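Local structure of 3'-5' exonuclease crn-4 (Caenorhabditis elegans, 5DK5) at residues 151-155 against 175-180. The protein degrades RNA and DNA from the 3' end as a dimeric, metal-dependent DEDDh exonuclease that takes part in apoptotic DNA degradation. Residues are numbered along the deposited sequence.
Sequences LYKIF and KMNEYY
Helical segments 151-155 and 175-179 cross at 40° between N-to-C directions, their short axes 11.4 Å apart at closest; Tyr180 leaves helical phi/psi. The closest CA atoms, of Phe155 and Met176, are 7.2 Å apart. Phe155, Met176 and Tyr152 bury most (111, 87, 55 Å²). The CA-to-CB bond of Phe155 points toward 175-180; chi1 170° (t) and chi2 70° place its ring against Met176. Met176 (chi -71°, -175°, -69°; mtm) sets CG 3.6 Å from the Phe155 centroid, 14° off the normal, a CH-pi contact; SD, at 4.7 Å, adds an oblique Met-aromatic contact. The Phe155 edge meets the Tyr179 face, T-shaped (centroids 5.3 Å, planes 88°). At the Tyr152 ring edge, Lys175 CD makes van der Waals contact with OH (3.6 Å); Tyr152 CD1 lies 4.3 Å from Met176 CG. Thus an aromatic-methionine cluster joins two helices of the RNase H-like DEDDh fold, 151-161 directly following sheet strand 147-150. Without inter-segment hydrogen bonds or salt bridges, apolar burial and ring contacts hold the 354 Å² interface, which depends on shape fit.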
loop_
_atom_site.group_PDB
_atom_site.type_symbol
_atom_site.label_atom_id
_atom_site.label_comp_id
_atom_site.label_asym_id
_atom_site.label_seq_id
_atom_site.Cartn_x
_atom_site.Cartn_y
_atom_site.Cartn_z
ATOM N N LEU B 151 21.353 -12.273 17.951
ATOM C CA LEU B 151 22.321 -11.566 18.781
ATOM C C LEU B 151 21.697 -11.047 20.071
ATOM O O LEU B 151 22.371 -10.946 21.096
ATOM C CB LEU B 151 22.942 -10.404 18.004
ATOM C CG LEU B 151 24.204 -9.800 18.624
ATOM C CD1 LEU B 151 25.349 -10.798 18.598
ATOM C CD2 LEU B 151 24.601 -8.525 17.903
ATOM N N TYR B 152 20.410 -10.716 20.020
ATOM C CA TYR B 152 19.717 -10.185 21.189
ATOM C C TYR B 152 19.532 -11.272 22.238
ATOM O O TYR B 152 19.502 -10.997 23.437
ATOM C CB TYR B 152 18.360 -9.602 20.801
ATOM C CG TYR B 152 17.654 -8.921 21.950
ATOM C CD1 TYR B 152 18.011 -7.639 22.343
ATOM C CD2 TYR B 152 16.634 -9.559 22.645
ATOM C CE1 TYR B 152 17.374 -7.011 23.393
ATOM C CE2 TYR B 152 15.990 -8.937 23.698
ATOM C CZ TYR B 152 16.364 -7.663 24.066
ATOM O OH TYR B 152 15.727 -7.037 25.114
ATOM N N LYS B 153 19.399 -12.507 21.773
ATOM C CA LYS B 153 19.265 -13.644 22.669
ATOM C C LYS B 153 20.562 -13.871 23.440
ATOM O O LYS B 153 20.541 -14.215 24.622
ATOM C CB LYS B 153 18.888 -14.896 21.884
ATOM C CG LYS B 153 18.689 -16.128 22.742
ATOM C CD LYS B 153 18.318 -17.319 21.880
ATOM C CE LYS B 153 18.193 -18.588 22.700
ATOM N NZ LYS B 153 17.923 -19.753 21.829
ATOM N N ILE B 154 21.689 -13.679 22.764
ATOM C CA ILE B 154 22.993 -13.784 23.409
ATOM C C ILE B 154 23.171 -12.620 24.373
ATOM O O ILE B 154 23.714 -12.778 25.467
ATOM C CB ILE B 154 24.139 -13.789 22.378
ATOM C CG1 ILE B 154 23.923 -14.910 21.359
ATOM C CG2 ILE B 154 25.493 -13.941 23.081
ATOM C CD1 ILE B 154 24.937 -14.936 20.246
ATOM N N PHE B 155 22.701 -11.451 23.953
ATOM C CA PHE B 155 22.754 -10.251 24.774
ATOM C C PHE B 155 21.989 -10.447 26.079
ATOM O O PHE B 155 22.383 -9.926 27.121
ATOM C CB PHE B 155 22.192 -9.062 23.997
ATOM C CG PHE B 155 21.989 -7.832 24.828
ATOM C CD1 PHE B 155 23.074 -7.112 25.300
ATOM C CD2 PHE B 155 20.713 -7.382 25.121
ATOM C CE1 PHE B 155 22.889 -5.974 26.060
ATOM C CE2 PHE B 155 20.521 -6.244 25.880
ATOM C CZ PHE B 155 21.611 -5.539 26.349
ATOM N N LYS B 175 18.786 -0.959 22.887
ATOM C CA LYS B 175 19.115 -1.476 24.213
ATOM C C LYS B 175 20.568 -1.927 24.284
ATOM O O LYS B 175 21.279 -1.613 25.238
ATOM C CB LYS B 175 18.192 -2.640 24.578
ATOM C CG LYS B 175 16.808 -2.213 25.031
ATOM C CD LYS B 175 15.908 -3.414 25.263
ATOM C CE LYS B 175 14.517 -2.988 25.700
ATOM N NZ LYS B 175 13.627 -4.157 25.936
ATOM N N MET B 176 21.000 -2.666 23.269
ATOM C CA MET B 176 22.357 -3.194 23.228
ATOM C C MET B 176 23.389 -2.072 23.150
ATOM O O MET B 176 24.436 -2.144 23.790
ATOM C CB MET B 176 22.515 -4.149 22.044
ATOM C CG MET B 176 21.765 -5.457 22.228
ATOM S SD MET B 176 22.048 -6.665 20.918
ATOM C CE MET B 176 21.224 -5.879 19.536
ATOM N N ASN B 177 23.095 -1.035 22.375
ATOM C CA ASN B 177 23.992 0.112 22.281
ATOM C C ASN B 177 24.065 0.880 23.598
ATOM O O ASN B 177 25.113 1.419 23.954
ATOM C CB ASN B 177 23.551 1.056 21.158
ATOM C CG ASN B 177 24.146 0.689 19.807
ATOM O OD1 ASN B 177 25.168 0.009 19.722
ATOM N ND2 ASN B 177 23.510 1.156 18.739
ATOM N N GLU B 178 22.949 0.931 24.318
ATOM C CA GLU B 178 22.897 1.641 25.590
ATOM C C GLU B 178 23.627 0.860 26.680
ATOM O O GLU B 178 24.234 1.447 27.575
ATOM C CB GLU B 178 21.447 1.892 26.007
ATOM C CG GLU B 178 21.299 2.753 27.257
ATOM C CD GLU B 178 19.850 3.037 27.601
ATOM O OE1 GLU B 178 18.957 2.483 26.925
ATOM O OE2 GLU B 178 19.602 3.818 28.545
ATOM N N TYR B 179 23.566 -0.465 26.596
ATOM C CA TYR B 179 24.186 -1.325 27.598
ATOM C C TYR B 179 25.706 -1.214 27.560
ATOM O O TYR B 179 26.354 -1.065 28.596
ATOM C CB TYR B 179 23.763 -2.779 27.386
ATOM C CG TYR B 179 24.277 -3.727 28.446
ATOM C CD1 TYR B 179 23.540 -3.976 29.596
ATOM C CD2 TYR B 179 25.495 -4.375 28.295
ATOM C CE1 TYR B 179 24.004 -4.843 30.567
ATOM C CE2 TYR B 179 25.967 -5.244 29.262
ATOM C CZ TYR B 179 25.217 -5.474 30.395
ATOM O OH TYR B 179 25.682 -6.336 31.360
ATOM N N TYR B 180 26.268 -1.293 26.356
ATOM C CA TYR B 180 27.714 -1.217 26.170
ATOM C C TYR B 180 28.171 0.221 25.936
ATOM O O TYR B 180 29.342 0.466 25.640
ATOM C CB TYR B 180 28.143 -2.106 24.999
ATOM C CG TYR B 180 27.868 -3.577 25.224
ATOM C CD1 TYR B 180 28.786 -4.382 25.881
ATOM C CD2 TYR B 180 26.688 -4.159 24.784
ATOM C CE1 TYR B 180 28.538 -5.726 26.092
ATOM C CE2 TYR B 180 26.430 -5.499 24.988
ATOM C CZ TYR B 180 27.357 -6.279 25.643
ATOM O OH TYR B 180 27.102 -7.615 25.850
#